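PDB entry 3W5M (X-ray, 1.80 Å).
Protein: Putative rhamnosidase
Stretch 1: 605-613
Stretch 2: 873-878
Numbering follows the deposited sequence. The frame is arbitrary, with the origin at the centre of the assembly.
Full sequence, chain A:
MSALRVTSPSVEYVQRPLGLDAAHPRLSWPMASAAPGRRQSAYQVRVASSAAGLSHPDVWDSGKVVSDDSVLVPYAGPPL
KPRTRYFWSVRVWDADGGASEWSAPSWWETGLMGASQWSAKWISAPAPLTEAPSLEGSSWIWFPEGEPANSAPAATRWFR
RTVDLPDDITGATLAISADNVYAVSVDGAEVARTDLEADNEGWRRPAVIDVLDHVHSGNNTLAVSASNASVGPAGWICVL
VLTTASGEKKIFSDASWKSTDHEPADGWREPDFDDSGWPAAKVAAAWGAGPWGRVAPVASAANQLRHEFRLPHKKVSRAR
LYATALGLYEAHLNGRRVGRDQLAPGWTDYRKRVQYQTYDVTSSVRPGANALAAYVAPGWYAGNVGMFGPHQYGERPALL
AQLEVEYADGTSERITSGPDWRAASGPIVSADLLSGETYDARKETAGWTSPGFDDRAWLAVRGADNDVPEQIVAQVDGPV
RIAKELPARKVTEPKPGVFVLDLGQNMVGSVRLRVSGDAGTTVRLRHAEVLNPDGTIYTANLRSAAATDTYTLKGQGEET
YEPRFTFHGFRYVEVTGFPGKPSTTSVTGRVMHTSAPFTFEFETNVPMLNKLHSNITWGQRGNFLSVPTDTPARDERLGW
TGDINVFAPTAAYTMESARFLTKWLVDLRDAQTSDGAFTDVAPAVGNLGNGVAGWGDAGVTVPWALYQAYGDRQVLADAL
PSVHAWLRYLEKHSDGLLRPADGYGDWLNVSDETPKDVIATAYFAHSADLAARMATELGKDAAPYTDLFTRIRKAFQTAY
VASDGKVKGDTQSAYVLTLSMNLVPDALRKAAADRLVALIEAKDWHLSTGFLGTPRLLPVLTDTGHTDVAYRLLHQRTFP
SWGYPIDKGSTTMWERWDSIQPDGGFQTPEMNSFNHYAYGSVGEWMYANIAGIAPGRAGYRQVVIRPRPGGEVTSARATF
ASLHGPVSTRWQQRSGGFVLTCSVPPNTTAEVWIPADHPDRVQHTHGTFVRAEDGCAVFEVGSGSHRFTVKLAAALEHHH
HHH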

ATOM      1  N   ASN A 605     -15.506   0.444  27.973  1.00 34.57           N
ATOM      2  CA  ASN A 605     -16.431  -0.561  28.509  1.00 35.77           C
ATOM      3  C   ASN A 605     -17.375  -1.189  27.466  1.00 34.62           C
ATOM      4  O   ASN A 605     -18.066  -2.163  27.786  1.00 37.35           O
ATOM      5  N   VAL A 606     -17.409  -0.627  26.251  1.00 31.80           N
ATOM      6  CA  VAL A 606     -18.324  -1.011  25.173  1.00 32.35           C
ATOM      7  C   VAL A 606     -17.690  -1.875  24.072  1.00 34.80           C
ATOM      8  O   VAL A 606     -16.975  -1.361  23.201  1.00 32.29           O
ATOM      9  N   PRO A 607     -17.972  -3.194  24.097  1.00 35.43           N
ATOM     10  CA  PRO A 607     -17.370  -4.111  23.120  1.00 33.21           C
ATOM     11  C   PRO A 607     -17.416  -3.614  21.663  1.00 32.43           C
ATOM     12  O   PRO A 607     -16.404  -3.732  20.955  1.00 29.73           O
ATOM     13  N   MET A 608     -18.532  -3.013  21.241  1.00 30.15           N
ATOM     14  CA  MET A 608     -18.685  -2.588  19.860  1.00 30.69           C
ATOM     15  C   MET A 608     -17.705  -1.483  19.457  1.00 30.61           C
ATOM     16  O   MET A 608     -17.302  -1.374  18.274  1.00 29.43           O
ATOM     17  N   LEU A 609     -17.325  -0.655  20.424  1.00 29.75           N
ATOM     18  CA  LEU A 609     -16.392   0.426  20.097  1.00 28.52           C
ATOM     19  C   LEU A 609     -14.994  -0.112  20.052  1.00 27.41           C
ATOM     20  O   LEU A 609     -14.169   0.373  19.275  1.00 30.01           O
ATOM     21  N   ASN A 610     -14.719  -1.091  20.902  1.00 26.63           N
ATOM     22  CA  ASN A 610     -13.425  -1.748  20.884  1.00 27.58           C
ATOM     23  C   ASN A 610     -13.208  -2.476  19.556  1.00 27.06           C
ATOM     24  O   ASN A 610     -12.089  -2.470  19.015  1.00 24.21           O
ATOM     25  N   LYS A 611     -14.282  -3.078  19.034  1.00 27.32           N
ATOM     26  CA  LYS A 611     -14.255  -3.709  17.701  1.00 27.69           C
ATOM     27  C   LYS A 611     -14.072  -2.696  16.579  1.00 27.75           C
ATOM     28  O   LYS A 611     -13.292  -2.919  15.633  1.00 24.86           O
ATOM     29  N   LEU A 612     -14.776  -1.568  16.676  1.00 24.09           N
ATOM     30  CA  LEU A 612     -14.624  -0.522  15.713  1.00 22.42           C
ATOM     31  C   LEU A 612     -13.147  -0.039  15.599  1.00 22.30           C
ATOM     32  O   LEU A 612     -12.591   0.068  14.476  1.00 21.86           O
ATOM     33  N   HIS A 613     -12.531   0.219  16.748  1.00 22.09           N
ATOM     34  CA  HIS A 613     -11.121   0.584  16.834  1.00 22.29           C
ATOM     35  C   HIS A 613     -10.213  -0.506  16.218  1.00 22.28           C
ATOM     36  O   HIS A 613      -9.354  -0.190  15.394  1.00 22.14           O
ATOM     37  N   LEU A 873     -25.367   8.468  16.710  1.00 36.11           N
ATOM     38  CA  LEU A 873     -24.796   7.956  15.472  1.00 35.18           C
ATOM     39  C   LEU A 873     -23.727   6.905  15.720  1.00 35.02           C
ATOM     40  O   LEU A 873     -23.687   5.885  15.029  1.00 34.60           O
ATOM     41  N   LEU A 874     -22.874   7.148  16.711  1.00 33.97           N
ATOM     42  CA  LEU A 874     -21.757   6.248  16.986  1.00 32.78           C
ATOM     43  C   LEU A 874     -22.232   4.856  17.416  1.00 34.65           C
ATOM     44  O   LEU A 874     -21.692   3.845  16.953  1.00 31.34           O
ATOM     45  N   HIS A 875     -23.243   4.814  18.288  1.00 35.13           N
ATOM     46  CA  HIS A 875     -23.734   3.558  18.872  1.00 36.91           C
ATOM     47  C   HIS A 875     -24.820   2.887  18.034  1.00 35.68           C
ATOM     48  O   HIS A 875     -25.262   1.779  18.363  1.00 36.24           O
ATOM     49  N   GLN A 876     -25.240   3.567  16.974  1.00 32.90           N
ATOM     50  CA  GLN A 876     -26.260   3.068  16.053  1.00 33.87           C
ATOM     51  C   GLN A 876     -25.863   1.699  15.479  1.00 36.91           C
ATOM     52  O   GLN A 876     -24.721   1.515  15.041  1.00 34.15           O
ATOM     53  N   ARG A 877     -26.788   0.738  15.497  1.00 39.55           N
ATOM     54  CA  ARG A 877     -26.499  -0.627  15.001  1.00 36.39           C
ATOM     55  C   ARG A 877     -27.217  -0.956  13.684  1.00 37.84           C
ATOM     56  O   ARG A 877     -26.847  -1.891  12.958  1.00 34.08           O
ATOM     57  N   THR A 878     -28.252  -0.197  13.354  1.00 35.02           N
ATOM     58  CA  THR A 878     -29.008  -0.493  12.148  1.00 35.72           C
ATOM     59  C   THR A 878     -28.427   0.286  10.987  1.00 33.41           C
ATOM     60  O   THR A 878     -27.717   1.260  11.201  1.00 36.03           O
TER

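The contact joins the first turns of a helix, 607-613, to the last part of another helix and the loop that follows it. The two segments are far apart in sequence but belong to one chain. The nearest CA atoms across the stretches are those of M608 and H875, 8.0 Å apart. That gap is filled by side chains. No hydrogen bond crosses it, and the two stretches together bury 271 Å².

From the first stretch, V606, M608, L609 and L612 all point toward the second. L609 and L612 are three residues apart, a little under one turn, so they lie on the same side of the helix. N605, P607, N610, K611 and H613 are out of reach. V606 is the N-cap residue. O of V606 accepts from L609 N at 2.9 Å and from N610 N at 3.2 Å, which ties the start of the helix to the residue before it.

L609 is central to the packing. It has chi1 m and chi2 t, a common leucine pair on helices. CD2 of L609 lies 3.6 Å from CD2 of L874, and CD1 of L609 lies 3.8 Å from CE1 of H875.

L874 has chi1 t and chi2 p, the other common leucine pair. Its CA-to-CB bond runs sideways to the first stretch, but the end of the side chain comes nearer. CD1 of L874 lies 4.2 Å from CD2 of L612. L612 has the same t, p pair. L874 thus touches both leucines of the first helix, and all three are buried.

H875 also starts sideways and ends nearer. Its chi1 is m and its chi2 is -56°, which brings CE1 of the ring to the first stretch. Besides L609, the ring meets V606, with CG1 of V606 4.3 Å from CE1 of H875. V606 has chi1 t. Both neighbours approach the ring obliquely. These are apolar contacts to a ring carbon, and neither ring nitrogen has a polar partner in the first stretch.

M608 has a less usual conformation: chi1 is t, chi2 is -145° and lies between wells, and chi3 is p. The chain bends so that its terminal methyl turns to the backbone of the second helix: CE of M608 is 3.6 Å from O of L874. This is a van der Waals contact. SD of M608 is 4.4 Å from CG of R877, which adds a smaller contact at the margin. R877 has chi1 m and chi2 t, and its NE and NH2 are hydrogen-bonded elsewhere in the structure.

Q876 points away and makes no contact with the first stretch. With chi1 t and chi2 p, OE1 of Q876 accepts from T878 N at 3.3 Å, with a nearly straight angle of 170°. R877 N also reaches OE1 of Q876, at 3.1 Å, but that bond is weak.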

ATOM      1  CB  ASN A 605     -17.286   0.061  29.628  1.00 36.10           C
ATOM      2  CG  ASN A 605     -18.174   1.187  29.121  1.00 36.93           C
ATOM      3  OD1 ASN A 605     -17.692   2.277  28.804  1.00 34.52           O
ATOM      4  ND2 ASN A 605     -19.481   0.928  29.037  1.00 36.25           N
ATOM      5  CB  VAL A 606     -18.944   0.222  24.521  1.00 31.18           C
ATOM      6  CG1 VAL A 606     -20.006  -0.176  23.505  1.00 32.04           C
ATOM      7  CG2 VAL A 606     -19.538   1.118  25.592  1.00 33.02           C
ATOM      8  CB  PRO A 607     -18.174  -5.396  23.321  1.00 34.33           C
ATOM      9  CG  PRO A 607     -18.507  -5.358  24.782  1.00 33.32           C
ATOM     10  CD  PRO A 607     -18.841  -3.919  25.046  1.00 35.41           C
ATOM     11  CB  MET A 608     -20.101  -2.118  19.573  1.00 37.61           C
ATOM     12  CG  MET A 608     -20.433  -2.124  18.091  1.00 42.07           C
ATOM     13  SD  MET A 608     -21.521  -0.787  17.573  1.00 56.04           S
ATOM     14  CE  MET A 608     -20.311   0.517  17.308  1.00 48.57           C
ATOM     15  CB  LEU A 609     -16.471   1.586  21.082  1.00 28.06           C
ATOM     16  CG  LEU A 609     -17.787   2.349  21.137  1.00 28.37           C
ATOM     17  CD1 LEU A 609     -17.596   3.457  22.166  1.00 30.56           C
ATOM     18  CD2 LEU A 609     -18.262   2.873  19.786  1.00 26.77           C
ATOM     19  CB  ASN A 610     -13.271  -2.666  22.086  1.00 28.27           C
ATOM     20  CG  ASN A 610     -13.423  -1.914  23.411  1.00 30.11           C
ATOM     21  OD1 ASN A 610     -13.261  -0.689  23.477  1.00 31.28           O
ATOM     22  ND2 ASN A 610     -13.737  -2.641  24.460  1.00 28.35           N
ATOM     23  CB  LYS A 611     -15.518  -4.552  17.460  1.00 29.01           C
ATOM     24  CG  LYS A 611     -15.467  -5.383  16.183  1.00 30.72           C
ATOM     25  CD  LYS A 611     -14.221  -6.255  16.160  1.00 30.40           C
ATOM     26  CE  LYS A 611     -14.330  -7.332  15.101  1.00 34.58           C
ATOM     27  NZ  LYS A 611     -13.106  -8.197  15.133  1.00 38.79           N
ATOM     28  CB  LEU A 612     -15.571   0.655  16.043  1.00 24.20           C
ATOM     29  CG  LEU A 612     -15.526   1.814  15.062  1.00 23.35           C
ATOM     30  CD1 LEU A 612     -15.811   1.370  13.634  1.00 22.46           C
ATOM     31  CD2 LEU A 612     -16.528   2.888  15.509  1.00 23.65           C
ATOM     32  CB  HIS A 613     -10.732   0.831  18.272  1.00 22.01           C
ATOM     33  CG  HIS A 613      -9.263   0.951  18.484  1.00 23.18           C
ATOM     34  ND1 HIS A 613      -8.526   2.024  18.025  1.00 22.81           N
ATOM     35  CD2 HIS A 613      -8.391   0.129  19.113  1.00 23.63           C
ATOM     36  CE1 HIS A 613      -7.263   1.855  18.368  1.00 24.04           C
ATOM     37  NE2 HIS A 613      -7.154   0.715  19.028  1.00 24.80           N
ATOM     38  CB  LEU A 873     -24.224   9.087  14.623  1.00 34.73           C
ATOM     39  CG  LEU A 873     -25.249  10.100  14.140  1.00 33.74           C
ATOM     40  CD1 LEU A 873     -24.555  11.101  13.259  1.00 34.35           C
ATOM     41  CD2 LEU A 873     -26.367   9.398  13.382  1.00 36.19           C
ATOM     42  CB  LEU A 874     -20.781   6.841  18.022  1.00 30.55           C
ATOM     43  CG  LEU A 874     -19.509   6.009  18.229  1.00 32.05           C
ATOM     44  CD1 LEU A 874     -18.551   6.176  17.057  1.00 31.36           C
ATOM     45  CD2 LEU A 874     -18.828   6.385  19.542  1.00 32.05           C
ATOM     46  CB  HIS A 875     -24.282   3.798  20.278  1.00 36.81           C
ATOM     47  CG  HIS A 875     -23.229   4.076  21.295  1.00 37.24           C
ATOM     48  ND1 HIS A 875     -22.176   3.218  21.527  1.00 39.41           N
ATOM     49  CD2 HIS A 875     -23.072   5.110  22.151  1.00 34.33           C
ATOM     50  CE1 HIS A 875     -21.407   3.721  22.478  1.00 38.61           C
ATOM     51  NE2 HIS A 875     -21.937   4.862  22.878  1.00 37.99           N
ATOM     52  CB  GLN A 876     -26.452   4.089  14.937  1.00 31.11           C
ATOM     53  CG  GLN A 876     -27.496   3.770  13.880  1.00 37.48           C
ATOM     54  CD  GLN A 876     -28.909   3.597  14.437  1.00 38.88           C
ATOM     55  OE1 GLN A 876     -29.271   2.518  14.926  1.00 41.38           O
ATOM     56  NE2 GLN A 876     -29.723   4.653  14.340  1.00 36.22           N
ATOM     57  CB  ARG A 877     -26.813  -1.668  16.073  1.00 42.68           C
ATOM     58  CG  ARG A 877     -25.837  -1.672  17.250  1.00 44.03           C
ATOM     59  CD  ARG A 877     -26.255  -2.681  18.310  1.00 50.35           C
ATOM     60  NE  ARG A 877     -26.410  -4.017  17.741  1.00 51.38           N
ATOM     61  CZ  ARG A 877     -27.007  -5.037  18.343  1.00 54.96           C
ATOM     62  NH1 ARG A 877     -27.520  -4.892  19.560  1.00 58.99           N
ATOM     63  NH2 ARG A 877     -27.103  -6.205  17.720  1.00 51.63           N
ATOM     64  CB  THR A 878     -30.521  -0.190  12.325  1.00 35.93           C
ATOM     65  OG1 THR A 878     -30.674   1.175  12.728  1.00 36.43           O
ATOM     66  CG2 THR A 878     -31.125  -1.104  13.391  1.00 34.81           C
TER